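Local coordinates for p-47 protein (Clostridium botulinum E1 str. 'BoNT E Beluga', PDB 5WIX) that is of unknown function but has a BPI-like topology built on the TULIP domain fold, which in relatives commonly binds lipids, at residues A[19-23]-A[221-225]; A[23-29]-A[204-210]; A[256-260]-A[283-287]; A[297-303]-A[314-320]. All blocks are in the same frame, centred on the assembly; numbering follows the deposited sequence.

Contact 1. Residues A[19-23]-A[221-225]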
# COMPACT_ATOMS: atom_id res chain seq x y z
N ASN A 19 12.38 -1.47 -1.54
CA ASN A 19 11.54 -0.44 -0.94
C ASN A 19 10.80 -0.94 0.30
O ASN A 19 11.06 -0.49 1.41
CB ASN A 19 10.54 0.10 -1.97
CG ASN A 19 11.15 1.13 -2.90
OD1 ASN A 19 12.37 1.24 -3.00
ND2 ASN A 19 10.30 1.89 -3.58
N THR A 20 9.89 -1.88 0.09
CA THR A 20 9.11 -2.45 1.19
C THR A 20 9.97 -3.37 2.05
O THR A 20 11.18 -3.49 1.84
CB THR A 20 7.89 -3.23 0.68
OG1 THR A 20 7.21 -3.84 1.78
CG2 THR A 20 8.33 -4.32 -0.30
N TYR A 21 9.34 -4.01 3.04
CA TYR A 21 10.05 -4.91 3.93
C TYR A 21 9.27 -6.22 4.10
O TYR A 21 8.61 -6.43 5.11
CB TYR A 21 10.26 -4.26 5.31
CG TYR A 21 11.22 -3.08 5.31
CD1 TYR A 21 12.59 -3.28 5.26
CD2 TYR A 21 10.75 -1.78 5.35
CE1 TYR A 21 13.47 -2.21 5.26
CE2 TYR A 21 11.62 -0.70 5.35
CZ TYR A 21 12.98 -0.93 5.30
OH TYR A 21 13.85 0.13 5.30
N GLY A 22 9.34 -7.09 3.09
CA GLY A 22 8.72 -8.40 3.17
C GLY A 22 7.20 -8.44 3.36
O GLY A 22 6.62 -9.52 3.44
N TRP A 23 6.56 -7.28 3.44
CA TRP A 23 5.11 -7.20 3.60
C TRP A 23 4.40 -7.01 2.26
O TRP A 23 5.05 -6.64 1.27
CB TRP A 23 4.77 -6.07 4.56
CG TRP A 23 4.99 -6.44 5.97
CD1 TRP A 23 6.15 -6.33 6.67
CD2 TRP A 23 4.02 -6.99 6.87
NE1 TRP A 23 5.96 -6.77 7.96
CE2 TRP A 23 4.67 -7.18 8.11
CE3 TRP A 23 2.67 -7.32 6.75
CZ2 TRP A 23 4.01 -7.70 9.22
CZ3 TRP A 23 2.02 -7.84 7.85
CH2 TRP A 23 2.69 -8.02 9.07
N THR A 221 8.97 -4.98 11.17
CA THR A 221 7.93 -3.98 11.22
C THR A 221 8.49 -2.68 10.69
O THR A 221 7.78 -1.68 10.59
CB THR A 221 7.36 -3.81 12.64
OG1 THR A 221 8.44 -3.75 13.60
CG2 THR A 221 6.44 -5.00 12.98
N ASN A 222 9.77 -2.71 10.33
CA ASN A 222 10.41 -1.56 9.71
C ASN A 222 9.61 -1.11 8.49
O ASN A 222 9.04 -1.94 7.78
CB ASN A 222 11.86 -1.87 9.34
CG ASN A 222 12.80 -0.70 9.60
OD1 ASN A 222 12.37 0.45 9.70
ND2 ASN A 222 14.10 -1.00 9.69
N VAL A 223 9.51 0.19 8.27
CA VAL A 223 8.70 0.69 7.18
C VAL A 223 9.48 1.73 6.38
O VAL A 223 10.38 2.40 6.90
CB VAL A 223 7.38 1.31 7.69
CG1 VAL A 223 7.64 2.64 8.26
CG2 VAL A 223 6.40 1.48 6.55
N ASP A 224 9.16 1.83 5.10
CA ASP A 224 9.86 2.76 4.25
C ASP A 224 9.26 4.14 4.48
O ASP A 224 8.07 4.34 4.26
CB ASP A 224 9.78 2.36 2.77
CG ASP A 224 10.71 3.17 1.90
OD1 ASP A 224 11.04 2.73 0.79
OD2 ASP A 224 11.14 4.26 2.33
N SER A 225 10.10 5.09 4.88
CA SER A 225 9.64 6.46 5.06
C SER A 225 9.25 7.07 3.73
O SER A 225 8.62 8.13 3.69
CB SER A 225 10.72 7.31 5.74
OG SER A 225 11.45 8.06 4.79
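Two irregular segments meet here near the surface of this BPI-like, TULIP-fold protein. Residues 19-23 are the modelled N-terminal start and lead into strand 25-30. Residues 221-225 belong to the long loop between strands 203-210 and 234-238. N19 approaches D224, with N19 CB 3.8 Å from D224 OD1. N19 O is also 3.3 Å from D224 OD1, but both are acceptors, so this is not a hydrogen bond. The other carboxylate oxygen, D224 OD2, is bound by the backbone N of S226. T20 turns its side chain away from the loop. Its OG1 takes a very short hydrogen bond of 2.5 Å from Y21 N. Y21 makes the main contact. Its ring lies along the backbone from N222 to D224, and N222 CB sits over one face in a CH-pi contact. The ring edge meets the peptide between V223 and D224, with Y21 CE2 3.5 Å from D224 N. G22 follows with a positive phi, which favours glycine, and the chain turns there toward W23. G22 O accepts a hydrogen bond from R214. W23 points toward the loop but stays beyond contact distance. Its NE1 instead bonds to S220 O, just before the loop segment. No hydrogen bond joins the two segments directly. The shortest approach between them is at the Y21 ring, where CD2 lies 3.0 Å from N222 O.

Contact 2. Residues A[23-29]-A[204-210]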
# COMPACT_ATOMS: atom_id res chain seq x y z
N TRP A 23 6.56 -7.28 3.44
CA TRP A 23 5.11 -7.20 3.60
C TRP A 23 4.40 -7.01 2.26
O TRP A 23 5.05 -6.64 1.27
CB TRP A 23 4.77 -6.07 4.56
CG TRP A 23 4.99 -6.44 5.97
CD1 TRP A 23 6.15 -6.33 6.67
CD2 TRP A 23 4.02 -6.99 6.87
NE1 TRP A 23 5.96 -6.77 7.96
CE2 TRP A 23 4.67 -7.18 8.11
CE3 TRP A 23 2.67 -7.32 6.75
CZ2 TRP A 23 4.01 -7.70 9.22
CZ3 TRP A 23 2.02 -7.84 7.85
CH2 TRP A 23 2.69 -8.02 9.07
N ASP A 24 3.09 -7.23 2.22
CA ASP A 24 2.37 -7.23 0.92
C ASP A 24 1.78 -5.88 0.50
O ASP A 24 1.99 -5.41 -0.62
CB ASP A 24 1.23 -8.25 0.93
CG ASP A 24 1.68 -9.63 0.53
OD1 ASP A 24 2.62 -9.73 -0.29
OD2 ASP A 24 1.09 -10.60 1.05
N ILE A 25 1.00 -5.29 1.40
CA ILE A 25 0.50 -3.94 1.20
C ILE A 25 0.68 -3.21 2.52
O ILE A 25 0.32 -3.74 3.57
CB ILE A 25 -0.98 -3.93 0.78
CG1 ILE A 25 -1.16 -4.56 -0.60
CG2 ILE A 25 -1.52 -2.52 0.75
CD1 ILE A 25 -2.56 -4.42 -1.15
N VAL A 26 1.25 -2.02 2.46
CA VAL A 26 1.47 -1.22 3.66
C VAL A 26 0.71 0.09 3.52
O VAL A 26 0.82 0.74 2.48
CB VAL A 26 2.98 -0.96 3.89
CG1 VAL A 26 3.21 -0.16 5.16
CG2 VAL A 26 3.74 -2.27 3.91
N TYR A 27 -0.08 0.45 4.54
CA TYR A 27 -0.76 1.76 4.57
C TYR A 27 -0.15 2.68 5.61
O TYR A 27 0.37 2.20 6.62
CB TYR A 27 -2.25 1.60 4.86
CG TYR A 27 -2.89 0.51 4.04
CD1 TYR A 27 -3.48 0.80 2.81
CD2 TYR A 27 -2.90 -0.78 4.48
CE1 TYR A 27 -4.07 -0.19 2.05
CE2 TYR A 27 -3.48 -1.78 3.75
CZ TYR A 27 -4.07 -1.49 2.52
OH TYR A 27 -4.65 -2.51 1.79
N GLY A 28 -0.23 3.99 5.39
CA GLY A 28 0.35 4.96 6.32
C GLY A 28 -0.32 6.32 6.37
O GLY A 28 -0.85 6.82 5.37
N CYS A 29 -0.29 6.94 7.55
CA CYS A 29 -0.89 8.27 7.75
C CYS A 29 -0.08 9.21 8.67
O CYS A 29 0.53 8.79 9.66
CB CYS A 29 -2.32 8.12 8.30
SG CYS A 29 -3.27 9.68 8.35
N TYR A 204 2.19 7.25 11.59
CA TYR A 204 2.01 5.87 11.96
C TYR A 204 1.35 5.15 10.82
O TYR A 204 0.99 5.76 9.82
CB TYR A 204 1.17 5.69 13.21
CG TYR A 204 -0.22 6.27 13.19
CD1 TYR A 204 -1.21 5.76 12.36
CD2 TYR A 204 -0.56 7.30 14.07
CE1 TYR A 204 -2.48 6.29 12.37
CE2 TYR A 204 -1.83 7.82 14.09
CZ TYR A 204 -2.79 7.32 13.24
OH TYR A 204 -4.06 7.85 13.26
N LEU A 205 1.16 3.86 11.00
CA LEU A 205 0.90 3.05 9.86
C LEU A 205 0.51 1.62 10.14
O LEU A 205 0.68 1.12 11.23
CB LEU A 205 2.14 3.09 8.98
CG LEU A 205 3.53 2.85 9.49
CD1 LEU A 205 3.96 1.41 9.29
CD2 LEU A 205 4.40 3.78 8.72
N CYS A 206 -0.03 0.97 9.12
CA CYS A 206 -0.66 -0.32 9.27
C CYS A 206 -0.23 -1.28 8.14
O CYS A 206 -0.31 -0.94 6.96
CB CYS A 206 -2.17 -0.12 9.30
SG CYS A 206 -3.09 -1.60 9.56
N ILE A 207 0.25 -2.46 8.52
CA ILE A 207 0.89 -3.39 7.59
C ILE A 207 0.04 -4.65 7.33
O ILE A 207 -0.56 -5.18 8.26
CB ILE A 207 2.27 -3.82 8.12
CG1 ILE A 207 2.72 -2.94 9.28
CG2 ILE A 207 3.32 -3.70 7.06
CD1 ILE A 207 4.09 -3.33 9.78
N LEU A 208 -0.02 -5.14 6.08
CA LEU A 208 -0.78 -6.36 5.77
C LEU A 208 -0.16 -7.36 4.80
O LEU A 208 0.75 -7.05 4.01
CB LEU A 208 -2.18 -6.01 5.19
CG LEU A 208 -2.38 -5.48 3.76
CD1 LEU A 208 -2.16 -6.53 2.70
CD2 LEU A 208 -3.77 -4.96 3.58
N SER A 209 -0.74 -8.56 4.85
CA SER A 209 -0.57 -9.61 3.86
C SER A 209 -1.94 -9.95 3.28
O SER A 209 -2.87 -10.27 4.03
CB SER A 209 0.05 -10.86 4.49
OG SER A 209 1.36 -10.57 4.93
N VAL A 210 -2.07 -9.94 1.95
CA VAL A 210 -3.39 -10.15 1.35
C VAL A 210 -3.66 -11.58 0.88
O VAL A 210 -2.90 -12.15 0.09
CB VAL A 210 -3.62 -9.19 0.16
CG1 VAL A 210 -3.60 -7.74 0.64
CG2 VAL A 210 -2.57 -9.42 -0.92
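A classic beta bulge opens this strand pair. D24 and I25 both face L208, and both of their amides bond to one carbonyl: D24 N to L208 O at 3.0 Å and I25 N to L208 O at 3.2 Å. L208 N returns a bond to I25 O at 2.9 Å. Beyond the bulge the strands form a regular antiparallel ladder; the axes of 25-29 and 204-210 come within 4.6 Å, at 166°. Y27 pairs with C206 through two bonds, Y27 N to C206 O and C206 N to Y27 O, each 2.8 Å. C29 N donates to Y204 O at 2.9 Å. V26 with I207 and G28 with L205 are the non-hydrogen-bonded pairs. On their face, V26 CG2 meets I207 CG2 at 3.5 Å. The same I207 methyl makes a CH-pi contact over the W23 indole, with its CG2 3.4 Å from W23 CD2. The other face carries I25, Y27, C29, Y204, C206 and L208. Here I25 CB packs on L208 CD1 at 3.4 Å. The pair lies inside a six-stranded antiparallel sheet near the centre of the chain, consistent with the central sheet of BPI-like proteins. Strand 187-195 pairs with the far edge of 203-210, and strand 234-238 with the far edge of 25-30. W409 of strand 407-409 packs on Y27, C29, Y204 and C206, while L242 of helix 240-252 packs on I25 and V210.

Contact 3. Residues A[256-260]-A[283-287]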
# COMPACT_ATOMS: atom_id res chain seq x y z
N MET A 256 -2.82 -7.55 -26.81
CA MET A 256 -2.11 -8.36 -27.79
C MET A 256 -3.02 -9.16 -28.74
O MET A 256 -2.62 -10.18 -29.30
CB MET A 256 -1.14 -9.30 -27.06
CG MET A 256 0.04 -8.57 -26.47
SD MET A 256 1.21 -9.68 -25.65
CE MET A 256 0.06 -10.84 -24.97
N GLY A 257 -4.24 -8.69 -28.94
CA GLY A 257 -5.16 -9.43 -29.78
C GLY A 257 -6.10 -10.38 -29.05
O GLY A 257 -5.94 -10.69 -27.87
N SER A 258 -7.07 -10.88 -29.80
CA SER A 258 -8.19 -11.62 -29.23
C SER A 258 -7.86 -13.04 -28.82
O SER A 258 -8.68 -13.70 -28.17
CB SER A 258 -9.35 -11.63 -30.22
OG SER A 258 -8.87 -11.39 -31.53
N ASN A 259 -6.67 -13.54 -29.18
CA ASN A 259 -6.35 -14.91 -28.77
C ASN A 259 -5.30 -14.91 -27.68
O ASN A 259 -4.61 -15.92 -27.45
CB ASN A 259 -5.89 -15.76 -29.96
CG ASN A 259 -6.91 -15.77 -31.07
OD1 ASN A 259 -8.11 -16.04 -30.84
ND2 ASN A 259 -6.46 -15.45 -32.29
N ILE A 260 -5.17 -13.77 -27.01
CA ILE A 260 -4.39 -13.69 -25.78
C ILE A 260 -5.17 -12.99 -24.67
O ILE A 260 -5.69 -11.88 -24.86
CB ILE A 260 -3.07 -12.99 -26.00
CG1 ILE A 260 -2.40 -13.55 -27.26
CG2 ILE A 260 -2.21 -13.28 -24.80
CD1 ILE A 260 -1.16 -12.83 -27.72
N LEU A 283 1.48 -17.83 -27.20
CA LEU A 283 0.66 -16.64 -27.41
C LEU A 283 0.32 -16.48 -28.89
O LEU A 283 1.22 -16.30 -29.72
CB LEU A 283 1.37 -15.39 -26.88
CG LEU A 283 2.08 -15.59 -25.54
CD1 LEU A 283 2.88 -14.34 -25.15
CD2 LEU A 283 1.08 -15.96 -24.46
N ASN A 284 -0.96 -16.54 -29.23
CA ASN A 284 -1.34 -16.42 -30.65
C ASN A 284 -1.59 -14.98 -31.06
O ASN A 284 -2.65 -14.39 -30.75
CB ASN A 284 -2.56 -17.29 -30.94
CG ASN A 284 -2.34 -18.75 -30.55
OD1 ASN A 284 -1.35 -19.37 -30.94
ND2 ASN A 284 -3.25 -19.28 -29.75
N TRP A 285 -0.61 -14.39 -31.73
CA TRP A 285 -0.73 -13.00 -32.14
C TRP A 285 -1.90 -12.82 -33.10
O TRP A 285 -2.35 -13.76 -33.77
CB TRP A 285 0.54 -12.51 -32.80
CG TRP A 285 0.69 -11.04 -32.73
CD1 TRP A 285 0.44 -10.14 -33.72
CD2 TRP A 285 1.13 -10.29 -31.60
NE1 TRP A 285 0.70 -8.87 -33.28
CE2 TRP A 285 1.13 -8.93 -31.98
CE3 TRP A 285 1.52 -10.63 -30.31
CZ2 TRP A 285 1.50 -7.92 -31.11
CZ3 TRP A 285 1.89 -9.63 -29.45
CH2 TRP A 285 1.87 -8.28 -29.85
N TYR A 286 -2.38 -11.59 -33.18
CA TYR A 286 -3.43 -11.28 -34.12
C TYR A 286 -2.87 -11.14 -35.55
O TYR A 286 -1.67 -11.05 -35.74
CB TYR A 286 -4.17 -10.01 -33.69
CG TYR A 286 -3.35 -8.74 -33.71
CD1 TYR A 286 -3.25 -7.98 -34.87
CD2 TYR A 286 -2.69 -8.29 -32.57
CE1 TYR A 286 -2.50 -6.81 -34.89
CE2 TYR A 286 -1.94 -7.11 -32.58
CZ TYR A 286 -1.86 -6.37 -33.74
OH TYR A 286 -1.11 -5.21 -33.79
N GLY A 287 -3.75 -11.13 -36.54
CA GLY A 287 -3.29 -11.13 -37.92
C GLY A 287 -2.75 -9.80 -38.44
O GLY A 287 -3.43 -8.77 -38.35
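A type I beta turn, G257 to I260, packs against the short strand 283-284, part of the curled sheet in the second half of this TULIP-fold protein, and against the loop residues that follow it. I260 N closes the turn on G257 O at 3.3 Å. No hydrogen bond crosses to residues 283-287, so the contact rests on packing. I260 CD1 lies 3.7 Å from L283 CB and 4.3 Å from W285 CE3. M256 CG meets W285 CZ3 at 3.7 Å, and its sulfur lies obliquely beside the indole as a Met-aromatic contact. F265 of strand 265-269 touches M256, I260 and L283. W285 also reaches helix 370-390, where its NE1 bonds to S386 and its ring meets F387 edge-to-face. G257 has a positive phi and passes close to Y286, where a side chain would clash. At the more exposed end, N259 CB packs 3.8 Å from N284 CB and 3.6 Å from N284 O.

Contact 4. Residues A[297-303]-A[314-320]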
# COMPACT_ATOMS: atom_id res chain seq x y z
N PRO A 297 1.73 -14.41 -36.39
CA PRO A 297 2.94 -14.88 -35.71
C PRO A 297 2.60 -15.44 -34.35
O PRO A 297 1.52 -15.15 -33.85
CB PRO A 297 3.79 -13.62 -35.60
CG PRO A 297 2.78 -12.52 -35.52
CD PRO A 297 1.63 -12.94 -36.39
N GLU A 298 3.49 -16.24 -33.78
CA GLU A 298 3.27 -16.73 -32.42
C GLU A 298 4.52 -16.62 -31.58
O GLU A 298 5.59 -17.14 -31.94
CB GLU A 298 2.76 -18.18 -32.45
CG GLU A 298 3.65 -19.12 -33.20
CD GLU A 298 2.93 -20.41 -33.58
OE1 GLU A 298 3.13 -21.40 -32.84
OE2 GLU A 298 2.20 -20.43 -34.61
N ILE A 299 4.39 -15.94 -30.44
CA ILE A 299 5.46 -15.87 -29.46
C ILE A 299 5.44 -17.14 -28.61
O ILE A 299 4.40 -17.53 -28.07
CB ILE A 299 5.32 -14.64 -28.56
CG1 ILE A 299 5.31 -13.35 -29.39
CG2 ILE A 299 6.48 -14.59 -27.61
CD1 ILE A 299 4.16 -12.40 -29.08
N ASN A 300 6.60 -17.78 -28.47
CA ASN A 300 6.68 -19.08 -27.81
C ASN A 300 7.11 -19.07 -26.35
O ASN A 300 6.65 -19.92 -25.58
CB ASN A 300 7.61 -19.99 -28.60
CG ASN A 300 6.91 -20.63 -29.75
OD1 ASN A 300 5.77 -21.09 -29.62
ND2 ASN A 300 7.58 -20.67 -30.90
N ASP A 301 8.02 -18.16 -26.00
CA ASP A 301 8.30 -17.86 -24.59
C ASP A 301 8.42 -16.34 -24.39
O ASP A 301 8.96 -15.61 -25.22
CB ASP A 301 9.56 -18.58 -24.09
CG ASP A 301 10.76 -18.37 -24.99
OD1 ASP A 301 10.93 -17.27 -25.55
OD2 ASP A 301 11.55 -19.33 -25.13
N PHE A 302 7.87 -15.87 -23.27
CA PHE A 302 7.71 -14.44 -23.04
C PHE A 302 8.07 -14.13 -21.62
O PHE A 302 7.70 -14.87 -20.71
CB PHE A 302 6.28 -14.02 -23.33
CG PHE A 302 5.98 -12.58 -23.06
CD1 PHE A 302 5.93 -11.66 -24.10
CD2 PHE A 302 5.69 -12.14 -21.78
CE1 PHE A 302 5.62 -10.34 -23.88
CE2 PHE A 302 5.38 -10.82 -21.55
CZ PHE A 302 5.34 -9.92 -22.60
N SER A 303 8.78 -13.03 -21.42
CA SER A 303 9.21 -12.64 -20.09
C SER A 303 9.22 -11.13 -19.92
O SER A 303 9.72 -10.39 -20.77
CB SER A 303 10.59 -13.22 -19.79
OG SER A 303 11.46 -12.17 -19.44
N THR A 314 11.46 -6.38 -21.35
CA THR A 314 10.70 -7.45 -21.98
C THR A 314 11.58 -8.29 -22.90
O THR A 314 12.43 -7.76 -23.63
CB THR A 314 9.54 -6.89 -22.75
OG1 THR A 314 8.89 -5.89 -21.94
CG2 THR A 314 8.58 -8.01 -23.08
N ARG A 315 11.41 -9.61 -22.82
CA ARG A 315 12.27 -10.55 -23.51
C ARG A 315 11.44 -11.71 -24.04
O ARG A 315 11.18 -12.67 -23.33
CB ARG A 315 13.35 -11.07 -22.55
CG ARG A 315 14.72 -11.21 -23.17
CD ARG A 315 15.70 -11.84 -22.18
NE ARG A 315 15.80 -11.09 -20.93
CZ ARG A 315 16.02 -11.64 -19.74
NH1 ARG A 315 16.16 -12.96 -19.63
NH2 ARG A 315 16.09 -10.88 -18.65
N LEU A 316 11.03 -11.60 -25.30
CA LEU A 316 10.21 -12.63 -25.96
C LEU A 316 10.88 -13.26 -27.17
O LEU A 316 11.78 -12.69 -27.78
CB LEU A 316 8.86 -12.05 -26.39
CG LEU A 316 8.88 -10.77 -27.24
CD1 LEU A 316 9.16 -11.05 -28.73
CD2 LEU A 316 7.57 -9.99 -27.06
N SER A 317 10.40 -14.44 -27.54
CA SER A 317 10.82 -15.05 -28.79
C SER A 317 9.76 -15.99 -29.35
O SER A 317 8.99 -16.60 -28.61
CB SER A 317 12.13 -15.80 -28.60
OG SER A 317 11.87 -17.09 -28.07
N GLY A 318 9.74 -16.11 -30.67
CA GLY A 318 8.75 -16.91 -31.36
C GLY A 318 8.96 -16.83 -32.86
O GLY A 318 10.01 -16.35 -33.32
N ILE A 319 7.97 -17.27 -33.63
CA ILE A 319 8.11 -17.35 -35.07
C ILE A 319 6.87 -16.85 -35.80
O ILE A 319 5.83 -16.61 -35.18
CB ILE A 319 8.38 -18.78 -35.52
CG1 ILE A 319 7.54 -19.76 -34.69
CG2 ILE A 319 9.86 -19.11 -35.38
CD1 ILE A 319 6.23 -20.12 -35.31
N VAL A 320 6.99 -16.70 -37.11
CA VAL A 320 5.85 -16.39 -37.96
C VAL A 320 5.91 -17.20 -39.25
O VAL A 320 6.86 -17.07 -40.03
CB VAL A 320 5.77 -14.88 -38.28
CG1 VAL A 320 7.13 -14.34 -38.65
CG2 VAL A 320 4.77 -14.65 -39.39
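L316 is central to the apolar side. Its CB lies 3.7 Å from both I299 CG2 and F302 CD1. F302 CZ reaches T314 CG2 at 3.8 Å, and at the other end P297 CB packs on V320 CB at 3.6 Å. F387 of helix 370-390 touches I299 and L316. I299, F302 and L316 thus pack together on the beta hairpin 293-307/311-322, in the curled antiparallel sheet of the half of this TULIP-fold protein that holds residues 265-363. G318 sits opposite I299, where a side chain would clash. E298 and I319 pair through two bonds: E298 N to I319 O at 2.8 Å and I319 N to E298 O at 2.9 Å. A classic beta bulge follows. N300 N and D301 N both bond to S317 O, at 2.7 and 3.2 Å, and the first strand turns a corner there. S317 N bonds to D301 O at 3.0 Å. On the polar edge, S317 OG donates to D301 OD1 at 2.7 Å.

How the contacts relate
The four contacts form two groups, one in the middle of the elongated chain and one toward an end. Contacts 1 and 2 share W23 and have centres 9 Å apart. The loop of contact 1 packs on the sheet of contact 2, with V223 CG1 3.5 Å from L205 CD2 and V223 CG2 3.8 Å from V26 CG1. Contacts 3 and 4 have centres 12 Å apart and meet in one sheet. L283 N lies 3.1 Å from I299 O and W285 N 3.1 Å from P297 O, both probable hydrogen bonds. W285 CE3 also packs on I299 CD1 at 3.4 Å. The groups do not touch: nearest atoms of contacts 1 and 4 are about 20 Å apart.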